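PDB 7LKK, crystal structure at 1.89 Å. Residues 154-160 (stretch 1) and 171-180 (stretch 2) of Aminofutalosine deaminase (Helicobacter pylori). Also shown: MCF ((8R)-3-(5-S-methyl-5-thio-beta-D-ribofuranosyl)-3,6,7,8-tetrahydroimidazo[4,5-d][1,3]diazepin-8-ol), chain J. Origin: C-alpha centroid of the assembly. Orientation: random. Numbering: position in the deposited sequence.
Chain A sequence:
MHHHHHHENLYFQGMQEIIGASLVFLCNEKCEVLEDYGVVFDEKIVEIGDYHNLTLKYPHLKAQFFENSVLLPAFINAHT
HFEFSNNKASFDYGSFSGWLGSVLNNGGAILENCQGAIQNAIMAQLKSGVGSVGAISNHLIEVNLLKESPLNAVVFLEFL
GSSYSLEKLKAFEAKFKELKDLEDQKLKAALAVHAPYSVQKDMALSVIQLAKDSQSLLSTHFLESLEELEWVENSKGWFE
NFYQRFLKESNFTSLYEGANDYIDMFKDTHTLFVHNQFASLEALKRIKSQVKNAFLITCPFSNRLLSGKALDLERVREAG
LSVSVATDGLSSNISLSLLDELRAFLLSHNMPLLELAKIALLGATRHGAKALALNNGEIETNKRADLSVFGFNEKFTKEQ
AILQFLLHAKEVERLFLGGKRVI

Stretch 1 (154-160) VVFLEFL
Stretch 2 (171-180) AFEAKFKELK

The ring of Phe172 is sandwiched between two strand side chains, Phe159 over one face and Leu157 CD2 over the opposite face. Phe159 directs its edge at Phe172, with ring centroids 4.9 Å apart and planes at 82°; Leu157 CD2 lies 4.2 Å from the centroid of the Phe172 ring, off-centre at 29° from the ring normal. The edge-to-face approach brings Phe159 CD1 to 3.5 Å from Phe172 CD1, and Phe159 CB sits over the face of the Phe172 ring, 3.9 Å from its centroid.

These contacts join a strand, residues 154-159, to a helix, residues 171-180, both of which begin earlier in the chain. The two run almost exactly antiparallel, at 172°, with their axes 9.8 Å apart at closest approach. The register is consistent with this direction: Leu157 CA lies 6.8 Å from Phe176 CA, and Phe159 CA lies 7.4 Å from Phe172 CA. Strand torsions are extended, with phi from -111° to -70° and psi from 104° to 135°; helical phi and psi stay near -65° and -38°. Successive i to i+4 hydrogen bonds hold the helix, from Lys175 N to Ala171 O at 2.9 Å through Lys180 N to Phe176 O at 2.7 Å.

Strand alternation directs Val155, Leu157 and Phe159 toward the helix, while Phe156 and Glu158 point away. Leu157 is the hub. In its t, p rotamer (chi1 -178°, chi2 60°), it places CG 3.6 Å from Phe172 CE1 and CD2 3.5 Å from Phe176 N, with the same CD2 3.8 Å from Phe176 CB. Leu157 O lies 3.5 Å from Phe172 CZ at the ring edge. Phe159 and Phe172 are both t, with chi2 of 82° and 83°. Phe176 is also t (chi2 62°), but its CA-to-CB bond points sideways. That of Lys175 (t, p, t, m) points toward the strand, with Lys175 CB 4.0 Å from Leu157 CD2, before the side chain's end leads away.

One helical turn beyond Lys175, Leu179 (chi1 178°, chi2 58°) extends the apolar contact: its CD2 is 3.8 Å from Val155 CG1, 3.6 Å from Val155 O and 4.1 Å from Leu157 CB. Val155 has chi1 170°. No hydrogen bond crosses between the stretches; the contact, burying 395 Å² over both sides, is mostly apolar side-chain packing, with some strand carbonyl oxygens against helix side chains.

Glu158 (chi1 174°, chi2 -179°, chi3 71°) reaches the ligand: MCF O2S donates a hydrogen bond to Glu158 OE1 at 2.5 Å. Leu160 CD1 adds a contact of 3.8 Å to MCF C6S.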

ATOM      1  N   VAL A 154     -11.873 -24.049  -1.011  1.00 20.66           N
ATOM      2  CA  VAL A 154     -12.527 -24.451   0.227  1.00 18.65           C
ATOM      3  C   VAL A 154     -13.629 -23.433   0.487  1.00 22.77           C
ATOM      4  O   VAL A 154     -13.353 -22.290   0.874  1.00 19.37           O
ATOM      5  CB  VAL A 154     -11.548 -24.522   1.406  1.00 17.93           C
ATOM      6  CG1 VAL A 154     -12.285 -24.911   2.680  1.00 18.19           C
ATOM      7  CG2 VAL A 154     -10.433 -25.512   1.109  1.00 21.95           C
ATOM      8  N   VAL A 155     -14.876 -23.835   0.267  1.00 19.61           N
ATOM      9  CA  VAL A 155     -16.010 -22.924   0.376  1.00 19.51           C
ATOM     10  C   VAL A 155     -16.592 -23.052   1.779  1.00 20.38           C
ATOM     11  O   VAL A 155     -17.108 -24.109   2.156  1.00 20.91           O
ATOM     12  CB  VAL A 155     -17.069 -23.200  -0.697  1.00 22.79           C
ATOM     13  CG1 VAL A 155     -18.331 -22.402  -0.408  1.00 18.04           C
ATOM     14  CG2 VAL A 155     -16.523 -22.850  -2.071  1.00 24.42           C
ATOM     15  N   PHE A 156     -16.493 -21.976   2.553  1.00 20.35           N
ATOM     16  CA  PHE A 156     -17.065 -21.899   3.894  1.00 20.94           C
ATOM     17  C   PHE A 156     -18.474 -21.334   3.765  1.00 18.95           C
ATOM     18  O   PHE A 156     -18.653 -20.131   3.557  1.00 18.25           O
ATOM     19  CB  PHE A 156     -16.214 -21.017   4.804  1.00 18.45           C
ATOM     20  CG  PHE A 156     -14.831 -21.547   5.069  1.00 19.53           C
ATOM     21  CD1 PHE A 156     -13.802 -21.321   4.167  1.00 16.26           C
ATOM     22  CD2 PHE A 156     -14.552 -22.236   6.237  1.00 17.46           C
ATOM     23  CE1 PHE A 156     -12.527 -21.797   4.415  1.00 20.10           C
ATOM     24  CE2 PHE A 156     -13.278 -22.717   6.490  1.00 21.50           C
ATOM     25  CZ  PHE A 156     -12.264 -22.494   5.578  1.00 22.43           C
ATOM     26  N   LEU A 157     -19.480 -22.195   3.881  1.00 19.77           N
ATOM     27  CA  LEU A 157     -20.860 -21.725   3.950  1.00 18.16           C
ATOM     28  C   LEU A 157     -21.067 -21.035   5.290  1.00 18.47           C
ATOM     29  O   LEU A 157     -21.019 -21.681   6.342  1.00 18.22           O
ATOM     30  CB  LEU A 157     -21.841 -22.880   3.772  1.00 15.66           C
ATOM     31  CG  LEU A 157     -23.315 -22.464   3.786  1.00 23.86           C
ATOM     32  CD1 LEU A 157     -23.614 -21.486   2.659  1.00 25.65           C
ATOM     33  CD2 LEU A 157     -24.232 -23.674   3.708  1.00 23.30           C
ATOM     34  N   GLU A 158     -21.300 -19.727   5.256  1.00 19.04           N
ATOM     35  CA  GLU A 158     -21.289 -18.893   6.449  1.00 21.40           C
ATOM     36  C   GLU A 158     -22.707 -18.673   6.954  1.00 21.78           C
ATOM     37  O   GLU A 158     -23.586 -18.248   6.194  1.00 18.24           O
ATOM     38  CB  GLU A 158     -20.622 -17.550   6.159  1.00 18.15           C
ATOM     39  CG  GLU A 158     -20.695 -16.564   7.303  1.00 20.79           C
ATOM     40  CD  GLU A 158     -20.053 -15.239   6.954  1.00 24.20           C
ATOM     41  OE1 GLU A 158     -20.630 -14.500   6.131  1.00 27.48           O
ATOM     42  OE2 GLU A 158     -18.968 -14.942   7.499  1.00 24.88           O
ATOM     43  N   PHE A 159     -22.920 -18.940   8.238  1.00 20.48           N
ATOM     44  CA  PHE A 159     -24.236 -18.811   8.845  1.00 21.64           C
ATOM     45  C   PHE A 159     -24.402 -17.431   9.467  1.00 20.34           C
ATOM     46  O   PHE A 159     -23.503 -16.937  10.156  1.00 21.18           O
ATOM     47  CB  PHE A 159     -24.452 -19.896   9.900  1.00 18.81           C
ATOM     48  CG  PHE A 159     -25.792 -19.826  10.562  1.00 22.63           C
ATOM     49  CD1 PHE A 159     -26.903 -20.383   9.956  1.00 29.87           C
ATOM     50  CD2 PHE A 159     -25.946 -19.189  11.782  1.00 22.01           C
ATOM     51  CE1 PHE A 159     -28.143 -20.314  10.555  1.00 34.38           C
ATOM     52  CE2 PHE A 159     -27.184 -19.114  12.386  1.00 30.56           C
ATOM     53  CZ  PHE A 159     -28.282 -19.678  11.770  1.00 33.55           C
ATOM     54  N   LEU A 160     -25.556 -16.816   9.220  1.00 16.81           N
ATOM     55  CA  LEU A 160     -25.956 -15.558   9.832  1.00 24.76           C
ATOM     56  C   LEU A 160     -27.288 -15.759  10.543  1.00 20.50           C
ATOM     57  O   LEU A 160     -28.191 -16.400  10.000  1.00 23.25           O
ATOM     58  CB  LEU A 160     -26.100 -14.439   8.785  1.00 24.56           C
ATOM     59  CG  LEU A 160     -24.883 -13.683   8.242  1.00 25.44           C
ATOM     60  CD1 LEU A 160     -24.341 -12.735   9.299  1.00 29.61           C
ATOM     61  CD2 LEU A 160     -23.793 -14.609   7.730  1.00 28.64           C
ATOM     62  N   ALA A 171     -33.032 -25.091   6.953  1.00 25.64           N
ATOM     63  CA  ALA A 171     -32.722 -24.543   5.638  1.00 27.29           C
ATOM     64  C   ALA A 171     -31.217 -24.377   5.459  1.00 25.92           C
ATOM     65  O   ALA A 171     -30.694 -24.581   4.361  1.00 24.33           O
ATOM     66  CB  ALA A 171     -33.453 -23.211   5.428  1.00 28.43           C
ATOM     67  N   PHE A 172     -30.506 -24.019   6.530  1.00 24.75           N
ATOM     68  CA  PHE A 172     -29.052 -23.926   6.458  1.00 26.97           C
ATOM     69  C   PHE A 172     -28.427 -25.315   6.341  1.00 27.24           C
ATOM     70  O   PHE A 172     -27.498 -25.511   5.552  1.00 28.32           O
ATOM     71  CB  PHE A 172     -28.497 -23.148   7.661  1.00 27.15           C
ATOM     72  CG  PHE A 172     -26.997 -22.947   7.611  1.00 24.23           C
ATOM     73  CD1 PHE A 172     -26.432 -21.913   6.872  1.00 25.14           C
ATOM     74  CD2 PHE A 172     -26.155 -23.820   8.275  1.00 25.93           C
ATOM     75  CE1 PHE A 172     -25.050 -21.757   6.815  1.00 26.95           C
ATOM     76  CE2 PHE A 172     -24.784 -23.671   8.221  1.00 20.07           C
ATOM     77  CZ  PHE A 172     -24.229 -22.644   7.491  1.00 21.82           C
ATOM     78  N   GLU A 173     -28.920 -26.299   7.114  1.00 26.09           N
ATOM     79  CA  GLU A 173     -28.435 -27.665   6.921  1.00 28.23           C
ATOM     80  C   GLU A 173     -28.651 -28.141   5.497  1.00 28.97           C
ATOM     81  O   GLU A 173     -27.850 -28.912   4.944  1.00 26.81           O
ATOM     82  CB  GLU A 173     -29.231 -28.667   7.766  1.00 30.69           C
ATOM     83  CG  GLU A 173     -28.824 -29.300   9.184  1.00 41.15           C
ATOM     84  CD  GLU A 173     -30.105 -29.500  10.029  1.00 45.22           C
ATOM     85  OE1 GLU A 173     -30.062 -30.159  11.102  1.00 58.67           O
ATOM     86  OE2 GLU A 173     -31.093 -28.869   9.726  1.00 42.44           O
ATOM     87  N   ALA A 174     -29.748 -27.705   4.902  1.00 30.25           N
ATOM     88  CA  ALA A 174     -30.064 -28.153   3.556  1.00 29.98           C
ATOM     89  C   ALA A 174     -29.182 -27.470   2.527  1.00 24.83           C
ATOM     90  O   ALA A 174     -28.793 -28.083   1.524  1.00 27.36           O
ATOM     91  CB  ALA A 174     -31.545 -27.920   3.249  1.00 27.38           C
ATOM     92  N   LYS A 175     -28.847 -26.203   2.759  1.00 28.31           N
ATOM     93  CA  LYS A 175     -27.932 -25.520   1.849  1.00 24.78           C
ATOM     94  C   LYS A 175     -26.539 -26.143   1.899  1.00 23.70           C
ATOM     95  O   LYS A 175     -25.862 -26.254   0.869  1.00 23.12           O
ATOM     96  CB  LYS A 175     -27.873 -24.027   2.180  1.00 24.01           C
ATOM     97  CG  LYS A 175     -27.467 -23.149   1.013  1.00 24.72           C
ATOM     98  CD  LYS A 175     -28.578 -23.060  -0.020  1.00 37.45           C
ATOM     99  CE  LYS A 175     -28.143 -22.262  -1.242  1.00 37.42           C
ATOM    100  NZ  LYS A 175     -28.351 -20.797  -1.069  1.00 41.17           N
ATOM    101  N   PHE A 176     -26.102 -26.567   3.087  1.00 24.38           N
ATOM    102  CA  PHE A 176     -24.791 -27.197   3.208  1.00 22.95           C
ATOM    103  C   PHE A 176     -24.760 -28.551   2.513  1.00 26.12           C
ATOM    104  O   PHE A 176     -23.751 -28.910   1.896  1.00 23.81           O
ATOM    105  CB  PHE A 176     -24.412 -27.340   4.680  1.00 22.38           C
ATOM    106  CG  PHE A 176     -23.048 -27.933   4.898  1.00 24.92           C
ATOM    107  CD1 PHE A 176     -21.913 -27.291   4.426  1.00 24.23           C
ATOM    108  CD2 PHE A 176     -22.900 -29.136   5.571  1.00 29.03           C
ATOM    109  CE1 PHE A 176     -20.655 -27.837   4.626  1.00 22.79           C
ATOM    110  CE2 PHE A 176     -21.648 -29.686   5.772  1.00 27.36           C
ATOM    111  CZ  PHE A 176     -20.524 -29.035   5.299  1.00 25.49           C
ATOM    112  N   LYS A 177     -25.852 -29.318   2.602  1.00 24.80           N
ATOM    113  CA  LYS A 177     -25.938 -30.573   1.861  1.00 27.48           C
ATOM    114  C   LYS A 177     -25.805 -30.327   0.364  1.00 26.52           C
ATOM    115  O   LYS A 177     -25.194 -31.124  -0.358  1.00 25.25           O
ATOM    116  CB  LYS A 177     -27.257 -31.278   2.179  1.00 28.86           C
ATOM    117  CG  LYS A 177     -27.593 -32.432   1.255  1.00 33.99           C
ATOM    118  CD  LYS A 177     -26.739 -33.649   1.564  1.00 33.61           C
ATOM    119  CE  LYS A 177     -27.420 -34.930   1.109  1.00 40.62           C
ATOM    120  NZ  LYS A 177     -26.698 -36.145   1.577  1.00 42.91           N
ATOM    121  N   GLU A 178     -26.364 -29.215  -0.115  1.00 24.42           N
ATOM    122  CA  GLU A 178     -26.214 -28.836  -1.515  1.00 25.12           C
ATOM    123  C   GLU A 178     -24.753 -28.569  -1.853  1.00 27.63           C
ATOM    124  O   GLU A 178     -24.276 -28.943  -2.930  1.00 26.25           O
ATOM    125  CB  GLU A 178     -27.075 -27.605  -1.795  1.00 29.37           C
ATOM    126  CG  GLU A 178     -27.054 -27.086  -3.216  1.00 33.97           C
ATOM    127  CD  GLU A 178     -28.015 -25.927  -3.402  1.00 35.54           C
ATOM    128  OE1 GLU A 178     -28.942 -25.789  -2.574  1.00 36.22           O
ATOM    129  OE2 GLU A 178     -27.843 -25.150  -4.364  1.00 39.57           O
ATOM    130  N   LEU A 179     -24.024 -27.931  -0.933  1.00 26.79           N
ATOM    131  CA  LEU A 179     -22.598 -27.696  -1.138  1.00 27.23           C
ATOM    132  C   LEU A 179     -21.808 -28.996  -1.060  1.00 26.38           C
ATOM    133  O   LEU A 179     -20.878 -29.213  -1.847  1.00 24.64           O
ATOM    134  CB  LEU A 179     -22.085 -26.697  -0.105  1.00 27.74           C
ATOM    135  CG  LEU A 179     -20.591 -26.368  -0.149  1.00 25.96           C
ATOM    136  CD1 LEU A 179     -20.206 -25.814  -1.511  1.00 22.76           C
ATOM    137  CD2 LEU A 179     -20.221 -25.399   0.963  1.00 23.27           C
ATOM    138  N   LYS A 180     -22.162 -29.866  -0.112  1.00 25.38           N
ATOM    139  CA  LYS A 180     -21.467 -31.141   0.037  1.00 29.49           C
ATOM    140  C   LYS A 180     -21.570 -31.982  -1.228  1.00 31.80           C
ATOM    141  O   LYS A 180     -20.621 -32.681  -1.596  1.00 31.49           O
ATOM    142  CB  LYS A 180     -22.029 -31.911   1.234  1.00 28.15           C
ATOM    143  CG  LYS A 180     -21.486 -31.466   2.580  1.00 29.02           C
ATOM    144  CD  LYS A 180     -20.005 -31.787   2.720  1.00 29.15           C
ATOM    145  CE  LYS A 180     -19.764 -33.278   2.884  1.00 29.70           C
ATOM    146  NZ  LYS A 180     -18.354 -33.561   3.273  1.00 29.12           N
TER
HETATM  147  O8  MCF J 506     -14.844 -10.032   6.905  1.00 30.79           O
HETATM  148  C8  MCF J 506     -15.235  -8.843   6.268  1.00 28.39           C
HETATM  149  C7  MCF J 506     -15.522  -7.715   7.253  1.00 25.65           C
HETATM  150  N6  MCF J 506     -16.045  -8.235   8.491  1.00 25.30           N
HETATM  151  C5  MCF J 506     -17.148  -9.169   8.461  1.00 26.51           C
HETATM  152  N4  MCF J 506     -17.807  -9.679   7.264  1.00 24.69           N
HETATM  153  C10 MCF J 506     -17.644  -9.434   5.810  1.00 25.35           C
HETATM  154  C9  MCF J 506     -16.419  -9.049   5.299  1.00 24.50           C
HETATM  155  N1  MCF J 506     -16.558  -8.910   3.989  1.00 26.38           N
HETATM  156  C2  MCF J 506     -17.809  -9.205   3.642  1.00 26.43           C
HETATM  157  N3  MCF J 506     -18.465  -9.535   4.758  1.00 23.54           N
HETATM  158  C1S MCF J 506     -19.911  -9.916   4.768  1.00 29.09           C
HETATM  159  C2S MCF J 506     -20.235 -11.126   5.675  1.00 28.97           C
HETATM  160  O2S MCF J 506     -20.011 -12.297   5.014  1.00 23.50           O
HETATM  161  O4S MCF J 506     -20.611  -8.964   5.259  1.00 27.92           O
HETATM  162  C4S MCF J 506     -21.941  -9.656   5.872  1.00 29.99           C
HETATM  163  C3S MCF J 506     -21.724 -10.938   5.941  1.00 29.79           C
HETATM  164  O3S MCF J 506     -22.523 -11.638   4.872  1.00 30.91           O
HETATM  165  C5S MCF J 506     -22.212  -9.087   7.254  1.00 31.10           C
HETATM  166  S5S MCF J 506     -23.998  -9.106   7.580  1.00 38.43           S
HETATM  167  C6S MCF J 506     -24.279  -8.985   9.370  1.00 34.28           C